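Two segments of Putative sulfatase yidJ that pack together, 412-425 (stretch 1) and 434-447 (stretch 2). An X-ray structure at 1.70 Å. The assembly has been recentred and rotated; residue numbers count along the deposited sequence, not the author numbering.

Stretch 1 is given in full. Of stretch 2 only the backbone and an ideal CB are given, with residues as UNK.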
ATOM      1  N   GLY A 412      -3.232   8.427  30.116  1.00  6.45           N
ATOM      2  CA  GLY A 412      -4.264   7.840  29.287  1.00  5.60           C
ATOM      3  C   GLY A 412      -5.644   8.420  29.531  1.00  7.08           C
ATOM      4  O   GLY A 412      -5.794   9.466  30.162  1.00  6.00           O
ATOM      5  N   TYR A 413      -6.652   7.724  29.017  1.00  7.50           N
ATOM      6  CA  TYR A 413      -8.043   8.135  29.152  1.00  6.13           C
ATOM      7  C   TYR A 413      -8.868   7.105  29.898  1.00  2.70           C
ATOM      8  O   TYR A 413      -8.602   5.908  29.821  1.00  6.87           O
ATOM      9  CB  TYR A 413      -8.711   8.260  27.780  1.00  5.51           C
ATOM     10  CG  TYR A 413      -8.355   9.454  26.937  1.00 12.59           C
ATOM     11  CD1 TYR A 413      -8.947  10.698  27.166  1.00 11.12           C
ATOM     12  CD2 TYR A 413      -7.479   9.326  25.862  1.00  9.98           C
ATOM     13  CE1 TYR A 413      -8.677  11.784  26.332  1.00  9.75           C
ATOM     14  CE2 TYR A 413      -7.200  10.402  25.028  1.00 17.47           C
ATOM     15  CZ  TYR A 413      -7.803  11.628  25.267  1.00 15.81           C
ATOM     16  OH  TYR A 413      -7.525  12.695  24.440  1.00 14.64           O
ATOM     17  N   ARG A 414      -9.886   7.586  30.598  1.00  5.58           N
ATOM     18  CA  ARG A 414     -10.858   6.716  31.253  1.00  5.33           C
ATOM     19  C   ARG A 414     -12.167   7.461  31.040  1.00  9.49           C
ATOM     20  O   ARG A 414     -12.214   8.689  31.139  1.00  8.85           O
ATOM     21  CB  ARG A 414     -10.583   6.532  32.747  1.00  2.17           C
ATOM     22  CG  ARG A 414      -9.336   5.724  33.043  1.00  2.50           C
ATOM     23  CD  ARG A 414      -9.416   4.281  32.535  1.00  5.27           C
ATOM     24  NE  ARG A 414      -8.277   3.515  33.032  1.00  5.84           N
ATOM     25  CZ  ARG A 414      -7.025   3.670  32.612  1.00  8.60           C
ATOM     26  NH1 ARG A 414      -6.741   4.557  31.666  1.00  6.33           N
ATOM     27  NH2 ARG A 414      -6.045   2.970  33.170  1.00  6.32           N
ATOM     28  N   GLY A 415     -13.225   6.734  30.714  1.00  6.13           N
ATOM     29  CA  GLY A 415     -14.488   7.407  30.488  1.00  4.96           C
ATOM     30  C   GLY A 415     -15.693   6.521  30.678  1.00  5.39           C
ATOM     31  O   GLY A 415     -15.579   5.359  31.063  1.00  5.88           O
ATOM     32  N   LEU A 416     -16.858   7.093  30.404  1.00  6.74           N
ATOM     33  CA  LEU A 416     -18.122   6.388  30.523  1.00  7.57           C
ATOM     34  C   LEU A 416     -19.024   6.767  29.355  1.00  9.71           C
ATOM     35  O   LEU A 416     -18.970   7.893  28.862  1.00  9.42           O
ATOM     36  CB  LEU A 416     -18.817   6.768  31.833  1.00  8.27           C
ATOM     37  CG  LEU A 416     -18.145   6.438  33.165  1.00 16.69           C
ATOM     38  CD1 LEU A 416     -18.919   7.115  34.293  1.00 19.44           C
ATOM     39  CD2 LEU A 416     -18.096   4.933  33.368  1.00 16.43           C
ATOM     40  N   ARG A 417     -19.839   5.821  28.909  1.00  9.37           N
ATOM     41  CA  ARG A 417     -20.779   6.070  27.824  1.00 11.00           C
ATOM     42  C   ARG A 417     -22.162   5.693  28.331  1.00  8.10           C
ATOM     43  O   ARG A 417     -22.423   4.524  28.621  1.00 10.37           O
ATOM     44  CB  ARG A 417     -20.437   5.226  26.583  1.00  7.95           C
ATOM     45  CG  ARG A 417     -21.373   5.468  25.378  1.00  8.69           C
ATOM     46  CD  ARG A 417     -20.976   4.606  24.176  1.00 11.34           C
ATOM     47  NE  ARG A 417     -21.808   4.844  22.993  1.00  9.17           N
ATOM     48  CZ  ARG A 417     -23.076   4.461  22.869  1.00 15.47           C
ATOM     49  NH1 ARG A 417     -23.681   3.814  23.853  1.00 13.09           N
ATOM     50  NH2 ARG A 417     -23.740   4.717  21.747  1.00 11.29           N
ATOM     51  N   THR A 418     -23.039   6.682  28.482  1.00  8.23           N
ATOM     52  CA  THR A 418     -24.398   6.402  28.926  1.00  8.51           C
ATOM     53  C   THR A 418     -25.250   6.425  27.662  1.00 10.57           C
ATOM     54  O   THR A 418     -24.741   6.721  26.578  1.00  9.07           O
ATOM     55  CB  THR A 418     -24.935   7.473  29.900  1.00 10.10           C
ATOM     56  OG1 THR A 418     -25.345   8.631  29.163  1.00 10.84           O
ATOM     57  CG2 THR A 418     -23.862   7.867  30.907  1.00  8.15           C
ATOM     58  N   ASP A 419     -26.538   6.123  27.792  1.00 13.93           N
ATOM     59  CA  ASP A 419     -27.411   6.121  26.627  1.00 14.34           C
ATOM     60  C   ASP A 419     -27.544   7.499  25.987  1.00 12.26           C
ATOM     61  O   ASP A 419     -28.117   7.626  24.907  1.00 15.08           O
ATOM     62  CB  ASP A 419     -28.804   5.584  26.985  1.00 12.99           C
ATOM     63  CG  ASP A 419     -29.421   6.296  28.172  1.00 24.79           C
ATOM     64  OD1 ASP A 419     -29.176   7.509  28.345  1.00 26.51           O
ATOM     65  OD2 ASP A 419     -30.167   5.639  28.927  1.00 27.41           O
ATOM     66  N   ARG A 420     -27.008   8.525  26.642  1.00 11.73           N
ATOM     67  CA  ARG A 420     -27.088   9.883  26.107  1.00 12.05           C
ATOM     68  C   ARG A 420     -25.755  10.621  26.038  1.00 11.29           C
ATOM     69  O   ARG A 420     -25.495  11.350  25.077  1.00 11.12           O
ATOM     70  CB  ARG A 420     -28.063  10.723  26.939  1.00 14.47           C
ATOM     71  CG  ARG A 420     -28.132  12.180  26.495  1.00 14.55           C
ATOM     72  CD  ARG A 420     -29.076  13.002  27.359  1.00 17.15           C
ATOM     73  NE  ARG A 420     -29.160  14.382  26.885  1.00 22.87           N
ATOM     74  CZ  ARG A 420     -29.852  15.344  27.489  1.00 32.10           C
ATOM     75  NH1 ARG A 420     -30.527  15.086  28.601  1.00 28.33           N
ATOM     76  NH2 ARG A 420     -29.867  16.567  26.979  1.00 30.78           N
ATOM     77  N   TYR A 421     -24.915  10.428  27.051  1.00  8.05           N
ATOM     78  CA  TYR A 421     -23.625  11.112  27.127  1.00  7.86           C
ATOM     79  C   TYR A 421     -22.381  10.241  26.985  1.00  6.32           C
ATOM     80  O   TYR A 421     -22.387   9.059  27.317  1.00  7.33           O
ATOM     81  CB  TYR A 421     -23.500  11.827  28.479  1.00  6.04           C
ATOM     82  CG  TYR A 421     -24.542  12.886  28.764  1.00 12.15           C
ATOM     83  CD1 TYR A 421     -24.439  14.159  28.205  1.00  9.84           C
ATOM     84  CD2 TYR A 421     -25.626  12.615  29.599  1.00 11.77           C
ATOM     85  CE1 TYR A 421     -25.393  15.142  28.474  1.00  9.23           C
ATOM     86  CE2 TYR A 421     -26.585  13.589  29.874  1.00 16.27           C
ATOM     87  CZ  TYR A 421     -26.460  14.847  29.307  1.00 16.80           C
ATOM     88  OH  TYR A 421     -27.406  15.813  29.572  1.00 15.06           O
ATOM     89  N   THR A 422     -21.310  10.849  26.484  1.00  5.31           N
ATOM     90  CA  THR A 422     -20.018  10.181  26.401  1.00  7.34           C
ATOM     91  C   THR A 422     -19.115  11.125  27.188  1.00  7.39           C
ATOM     92  O   THR A 422     -18.945  12.289  26.817  1.00  7.90           O
ATOM     93  CB  THR A 422     -19.502  10.041  24.956  1.00  9.55           C
ATOM     94  OG1 THR A 422     -20.347   9.136  24.237  1.00 10.77           O
ATOM     95  CG2 THR A 422     -18.076   9.486  24.953  1.00 10.34           C
ATOM     96  N   TYR A 423     -18.572  10.627  28.295  1.00  8.84           N
ATOM     97  CA  TYR A 423     -17.707  11.413  29.169  1.00  8.22           C
ATOM     98  C   TYR A 423     -16.335  10.767  29.252  1.00  6.93           C
ATOM     99  O   TYR A 423     -16.223   9.546  29.329  1.00  9.09           O
ATOM    100  CB  TYR A 423     -18.321  11.482  30.572  1.00 13.89           C
ATOM    101  CG  TYR A 423     -17.472  12.190  31.607  1.00 10.59           C
ATOM    102  CD1 TYR A 423     -17.373  13.580  31.624  1.00 10.86           C
ATOM    103  CD2 TYR A 423     -16.771  11.466  32.572  1.00  7.99           C
ATOM    104  CE1 TYR A 423     -16.596  14.233  32.578  1.00 13.02           C
ATOM    105  CE2 TYR A 423     -15.991  12.110  33.532  1.00 12.59           C
ATOM    106  CZ  TYR A 423     -15.910  13.494  33.526  1.00 17.12           C
ATOM    107  OH  TYR A 423     -15.142  14.138  34.465  1.00 24.19           O
ATOM    108  N   ALA A 424     -15.291  11.585  29.226  1.00  8.63           N
ATOM    109  CA  ALA A 424     -13.941  11.055  29.327  1.00 10.07           C
ATOM    110  C   ALA A 424     -13.001  12.065  29.958  1.00  9.21           C
ATOM    111  O   ALA A 424     -13.167  13.275  29.794  1.00  9.93           O
ATOM    112  CB  ALA A 424     -13.430  10.664  27.954  1.00  8.80           C
ATOM    113  N   VAL A 425     -12.025  11.559  30.701  1.00 10.29           N
ATOM    114  CA  VAL A 425     -11.025  12.413  31.320  1.00  9.17           C
ATOM    115  C   VAL A 425      -9.667  11.888  30.893  1.00  5.37           C
ATOM    116  O   VAL A 425      -9.489  10.681  30.689  1.00  7.85           O
ATOM    117  CB  VAL A 425     -11.103  12.409  32.873  1.00 12.06           C
ATOM    118  CG1 VAL A 425     -12.469  12.902  33.329  1.00 16.83           C
ATOM    119  CG2 VAL A 425     -10.814  11.020  33.424  1.00 10.39           C
ATOM    120  N   UNK A 434      -7.442  16.781  30.861  1.00 14.65           N
ATOM    121  CA  UNK A 434      -8.509  17.260  29.992  1.00 12.25           C
ATOM    122  C   UNK A 434      -9.815  16.591  30.395  1.00 14.97           C
ATOM    123  O   UNK A 434      -9.809  15.492  30.945  1.00 12.71           O
ATOM    124  CB  UNK A 434      -8.187  16.986  28.522  1.00 12.25           C
ATOM    125  N   UNK A 435     -10.928  17.267  30.130  1.00 11.19           N
ATOM    126  CA  UNK A 435     -12.250  16.739  30.432  1.00  7.06           C
ATOM    127  C   UNK A 435     -13.096  16.902  29.176  1.00 11.47           C
ATOM    128  O   UNK A 435     -13.169  17.986  28.596  1.00 11.35           O
ATOM    129  CB  UNK A 435     -12.882  17.446  31.632  1.00  7.06           C
ATOM    130  N   UNK A 436     -13.730  15.816  28.754  1.00  9.19           N
ATOM    131  CA  UNK A 436     -14.544  15.830  27.551  1.00  9.93           C
ATOM    132  C   UNK A 436     -15.948  15.310  27.833  1.00 10.82           C
ATOM    133  O   UNK A 436     -16.122  14.304  28.515  1.00 10.53           O
ATOM    134  CB  UNK A 436     -13.882  14.997  26.452  1.00  9.93           C
ATOM    135  N   UNK A 437     -16.952  16.007  27.308  1.00  8.37           N
ATOM    136  CA  UNK A 437     -18.334  15.602  27.499  1.00  8.49           C
ATOM    137  C   UNK A 437     -19.151  15.920  26.256  1.00 10.30           C
ATOM    138  O   UNK A 437     -19.154  17.051  25.778  1.00  9.74           O
ATOM    139  CB  UNK A 437     -18.934  16.291  28.726  1.00  8.49           C
ATOM    140  N   UNK A 438     -19.828  14.906  25.727  1.00  8.60           N
ATOM    141  CA  UNK A 438     -20.670  15.080  24.550  1.00  7.24           C
ATOM    142  C   UNK A 438     -22.095  14.647  24.864  1.00 10.61           C
ATOM    143  O   UNK A 438     -22.313  13.607  25.491  1.00  8.99           O
ATOM    144  CB  UNK A 438     -20.117  14.288  23.364  1.00  7.24           C
ATOM    145  N   UNK A 439     -23.057  15.455  24.431  1.00  9.48           N
ATOM    146  CA  UNK A 439     -24.472  15.151  24.605  1.00  8.86           C
ATOM    147  C   UNK A 439     -24.859  14.602  23.236  1.00  9.14           C
ATOM    148  O   UNK A 439     -25.083  15.367  22.300  1.00 11.57           O
ATOM    149  CB  UNK A 439     -25.307  16.360  25.031  1.00  8.86           C
ATOM    150  N   UNK A 440     -24.932  13.281  23.115  1.00  9.76           N
ATOM    151  CA  UNK A 440     -25.245  12.662  21.830  1.00 10.06           C
ATOM    152  C   UNK A 440     -26.670  12.869  21.317  1.00 10.93           C
ATOM    153  O   UNK A 440     -26.952  12.618  20.146  1.00 10.93           O
ATOM    154  CB  UNK A 440     -24.981  11.159  21.934  1.00 10.06           C
ATOM    155  N   UNK A 441     -27.564  13.326  22.186  1.00 12.43           N
ATOM    156  CA  UNK A 441     -28.943  13.575  21.780  1.00 15.77           C
ATOM    157  C   UNK A 441     -29.007  14.851  20.940  1.00 14.47           C
ATOM    158  O   UNK A 441     -29.541  14.846  19.830  1.00 18.61           O
ATOM    159  CB  UNK A 441     -29.858  13.685  23.001  1.00 15.77           C
ATOM    160  N   UNK A 442     -28.455  15.937  21.472  1.00 15.87           N
ATOM    161  CA  UNK A 442     -28.450  17.224  20.773  1.00 17.85           C
ATOM    162  C   UNK A 442     -27.252  17.372  19.840  1.00 16.23           C
ATOM    163  O   UNK A 442     -27.261  18.200  18.928  1.00 17.82           O
ATOM    164  CB  UNK A 442     -28.455  18.370  21.787  1.00 17.85           C
ATOM    165  N   UNK A 443     -26.228  16.561  20.074  1.00 14.83           N
ATOM    166  CA  UNK A 443     -24.994  16.609  19.294  1.00 13.21           C
ATOM    167  C   UNK A 443     -24.575  15.173  18.972  1.00 14.34           C
ATOM    168  O   UNK A 443     -23.567  14.680  19.477  1.00 12.55           O
ATOM    169  CB  UNK A 443     -23.889  17.351  20.048  1.00 13.21           C
ATOM    170  N   UNK A 444     -25.351  14.483  18.117  1.00 13.79           N
ATOM    171  CA  UNK A 444     -25.054  13.095  17.742  1.00 11.84           C
ATOM    172  C   UNK A 444     -23.697  12.846  17.089  1.00 13.08           C
ATOM    173  O   UNK A 444     -23.130  11.760  17.225  1.00 11.68           O
ATOM    174  CB  UNK A 444     -26.141  12.603  16.785  1.00 11.84           C
ATOM    175  N   UNK A 445     -23.169  13.841  16.385  1.00  8.36           N
ATOM    176  CA  UNK A 445     -21.882  13.677  15.721  1.00 11.50           C
ATOM    177  C   UNK A 445     -20.722  14.162  16.581  1.00  9.38           C
ATOM    178  O   UNK A 445     -19.600  14.329  16.101  1.00 11.11           O
ATOM    179  CB  UNK A 445     -21.884  14.425  14.387  1.00 11.50           C
ATOM    180  N   UNK A 446     -21.019  14.386  17.858  1.00 11.96           N
ATOM    181  CA  UNK A 446     -20.033  14.810  18.848  1.00 10.79           C
ATOM    182  C   UNK A 446     -19.060  15.885  18.378  1.00 11.64           C
ATOM    183  O   UNK A 446     -17.855  15.649  18.257  1.00 10.10           O
ATOM    184  CB  UNK A 446     -19.231  13.590  19.305  1.00 10.79           C
ATOM    185  N   UNK A 447     -19.596  17.077  18.140  1.00  9.38           N
ATOM    186  CA  UNK A 447     -18.805  18.210  17.676  1.00 11.38           C
ATOM    187  C   UNK A 447     -18.594  19.258  18.767  1.00 11.72           C
ATOM    188  O   UNK A 447     -17.715  20.109  18.649  1.00 16.73           O
ATOM    189  CB  UNK A 447     -19.481  18.855  16.464  1.00 11.38           C
TER

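Residues 421-425 and 434-439 run antiparallel (176°); as in any strand, side chains of 435-439 alternate, between the face that carries Tyr421, Tyr423 and Val425 and the face that carries Thr422 and Ala424.

Position 434 has extended backbone angles and a CB pointing sideways, with no atom of stretch 1 within 5.5 Å; almost anything polar or small would do. It is Asn434.

Position 435 lies opposite Val425, a non-hydrogen-bonded pair, and its CB sits 4.9 Å from both Val425 CG1 and Tyr423 OH. A beta-branched or other apolar residue suits the strand and the ring. Val435 places CG1 3.6 Å from Tyr423 CE1.

Position 436 is paired with Ala424 by two backbone bonds, 436 N to Ala424 O at 2.8 Å and Ala424 N to 436 O at 2.9 Å. Since Ala424 is short, there is room beside it reaching toward the Tyr413 ring, which invites a long apolar chain: Ile, Leu or Met. Ile436 brings CD1 to 4.1 Å from Tyr413 CE1.

At 437 the CB is 4.3 Å from Tyr423 CD1, and Tyr421 stands on the same face, so a branched apolar chain could fill the gap between the two tyrosines. Leu437 does so with one methyl: CD1 lies 4.0 Å from Tyr421 CD1 and 4.1 Å from Tyr423 CB.

Position 438 repeats the hydrogen-bonded pairing, its N 3.0 Å from Thr422 O and its O 3.1 Å from Thr422 N. The CB, 4.2 Å from Thr422 O, leaves the side chain fairly free; beta-formers, aromatics included, fit. It is Phe438.

Position 439 has its CB 3.7 Å from Tyr421 CE1 and 4.7 Å from Arg420 NE. The nearby guanidinium asks for an acid, Asp or Glu. Asp439 forms a salt bridge, with Arg420 NH2 to OD2 at 2.8 Å and Arg420 NE to OD1 at 3.2 Å; OD1 also accepts from the backbone N of 441 and 442.

Position 440 points toward stretch 1, its CB a tight 3.2 Å from Arg420 O, while its N donates to that oxygen at 2.8 Å. Beyond lie Thr418 O and Thr422 OG1, so a long donor, Lys or Arg, is suggested. Arg440 curls in: NH2 donates to Thr418 O at 2.8 Å, and NH1 makes a weak bond to Thr422 OG1 at 2.9 Å. Its guanidinium stacks on that of Arg417, centres 3.7 Å apart, despite the like charges.

Position 441, CB 4.0 Å from Arg420 NE, would take a small polar residue; Thr441 puts OG1 3.3 Å from Arg420 CG. Position 442 has no near neighbour at its CB, so many polar residues would do; Asn442 brings ND2 to 3.8 Å from Arg420 NH2, at the edge of that guanidinium.

Positions 443, 444, 445 and 447 are out of reach: Asp443, Pro444, His445 and selenomethionine Met447. Position 446 ends a type I turn and points toward stretch 1; its positive phi would favour Gly, Asn or Asp, but a longer polar chain could approach Thr422 OG1. Glu446 OE1 lies 3.3 Å from Thr422 OG1, and the oxygen of water 2 sits 2.6 Å from Glu446 OE1 and 2.7 Å from Thr422 OG1.

Stretch 2 434-447: NVILFDRTNDPHEM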
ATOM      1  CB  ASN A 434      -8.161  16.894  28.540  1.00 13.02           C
ATOM      2  CG  ASN A 434      -8.962  17.680  27.512  1.00 20.26           C
ATOM      3  OD1 ASN A 434      -8.891  17.397  26.313  1.00 18.77           O
ATOM      4  ND2 ASN A 434      -9.714  18.671  27.968  1.00 12.31           N
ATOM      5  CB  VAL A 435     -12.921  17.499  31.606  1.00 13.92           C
ATOM      6  CG1 VAL A 435     -14.285  16.899  31.899  1.00 11.32           C
ATOM      7  CG2 VAL A 435     -12.040  17.423  32.845  1.00 14.37           C
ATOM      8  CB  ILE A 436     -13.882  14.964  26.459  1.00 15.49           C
ATOM      9  CG1 ILE A 436     -12.475  15.500  26.173  1.00 11.35           C
ATOM     10  CG2 ILE A 436     -14.727  14.967  25.191  1.00 11.41           C
ATOM     11  CD1 ILE A 436     -11.582  14.532  25.427  1.00 19.87           C
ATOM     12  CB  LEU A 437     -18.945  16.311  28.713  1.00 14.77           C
ATOM     13  CG  LEU A 437     -20.426  16.026  28.992  1.00 12.16           C
ATOM     14  CD1 LEU A 437     -20.632  14.537  29.229  1.00 14.24           C
ATOM     15  CD2 LEU A 437     -20.883  16.830  30.205  1.00 15.52           C
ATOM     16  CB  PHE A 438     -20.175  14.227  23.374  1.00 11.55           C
ATOM     17  CG  PHE A 438     -18.835  14.630  22.839  1.00 11.27           C
ATOM     18  CD1 PHE A 438     -17.752  13.756  22.921  1.00 11.37           C
ATOM     19  CD2 PHE A 438     -18.657  15.863  22.222  1.00 13.32           C
ATOM     20  CE1 PHE A 438     -16.507  14.109  22.390  1.00  5.85           C
ATOM     21  CE2 PHE A 438     -17.424  16.227  21.692  1.00  7.63           C
ATOM     22  CZ  PHE A 438     -16.346  15.348  21.775  1.00  5.88           C
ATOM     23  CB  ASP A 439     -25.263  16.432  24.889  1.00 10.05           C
ATOM     24  CG  ASP A 439     -26.754  16.179  25.043  1.00 13.26           C
ATOM     25  OD1 ASP A 439     -27.265  15.205  24.446  1.00 13.24           O
ATOM     26  OD2 ASP A 439     -27.420  16.963  25.747  1.00 19.85           O
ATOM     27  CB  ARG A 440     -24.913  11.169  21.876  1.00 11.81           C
ATOM     28  CG  ARG A 440     -23.459  10.880  22.235  1.00  6.44           C
ATOM     29  CD  ARG A 440     -23.045   9.486  21.768  1.00 10.01           C
ATOM     30  NE  ARG A 440     -23.953   8.454  22.255  1.00 11.04           N
ATOM     31  CZ  ARG A 440     -24.001   8.019  23.513  1.00  9.43           C
ATOM     32  NH1 ARG A 440     -23.184   8.520  24.432  1.00  9.80           N
ATOM     33  NH2 ARG A 440     -24.882   7.091  23.852  1.00  9.60           N
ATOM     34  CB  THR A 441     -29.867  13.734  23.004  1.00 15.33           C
ATOM     35  OG1 THR A 441     -29.890  12.506  23.744  1.00 13.21           O
ATOM     36  CG2 THR A 441     -31.288  14.083  22.562  1.00 16.06           C
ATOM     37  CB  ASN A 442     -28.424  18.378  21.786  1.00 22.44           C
ATOM     38  CG  ASN A 442     -29.777  18.632  22.424  1.00 33.80           C
ATOM     39  OD1 ASN A 442     -30.742  18.978  21.743  1.00 32.14           O
ATOM     40  ND2 ASN A 442     -29.851  18.469  23.740  1.00 25.56           N
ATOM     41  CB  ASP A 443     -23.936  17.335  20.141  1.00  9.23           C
ATOM     42  CG  ASP A 443     -22.562  17.371  19.496  1.00 12.15           C
ATOM     43  OD1 ASP A 443     -22.468  17.548  18.265  1.00 12.78           O
ATOM     44  OD2 ASP A 443     -21.566  17.250  20.244  1.00 15.25           O
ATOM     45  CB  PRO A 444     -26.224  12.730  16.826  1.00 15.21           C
ATOM     46  CG  PRO A 444     -26.573  14.046  16.190  1.00 16.25           C
ATOM     47  CD  PRO A 444     -26.510  14.993  17.362  1.00 18.20           C
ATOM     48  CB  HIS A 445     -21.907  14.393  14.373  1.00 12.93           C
ATOM     49  CG  HIS A 445     -23.007  13.917  13.475  1.00 22.30           C
ATOM     50  ND1 HIS A 445     -23.068  12.624  13.000  1.00 28.85           N
ATOM     51  CD2 HIS A 445     -24.122  14.538  13.023  1.00 23.29           C
ATOM     52  CE1 HIS A 445     -24.177  12.468  12.298  1.00 24.37           C
ATOM     53  NE2 HIS A 445     -24.833  13.612  12.296  1.00 24.93           N
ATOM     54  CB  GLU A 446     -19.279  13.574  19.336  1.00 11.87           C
ATOM     55  CG  GLU A 446     -20.221  12.511  19.889  1.00 10.24           C
ATOM     56  CD  GLU A 446     -19.524  11.211  20.239  1.00 14.90           C
ATOM     57  OE1 GLU A 446     -19.739  10.709  21.362  1.00 10.81           O
ATOM     58  OE2 GLU A 446     -18.773  10.685  19.391  1.00 15.71           O
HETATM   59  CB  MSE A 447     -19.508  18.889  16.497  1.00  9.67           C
HETATM   60  CG  MSE A 447     -19.854  17.972  15.344  1.00 24.18           C
HETATM   61 SE   MSE A 447     -18.288  17.212  14.517  1.00 32.14          SE
HETATM   62  CE  MSE A 447     -17.601  18.806  13.648  1.00 20.51           C
TER
HETATM   63  O   HOH W   1     -27.762   5.747  22.805  1.00 35.11           O
HETATM   64  O   HOH W   2     -19.086   8.281  21.988  1.00  6.92           O
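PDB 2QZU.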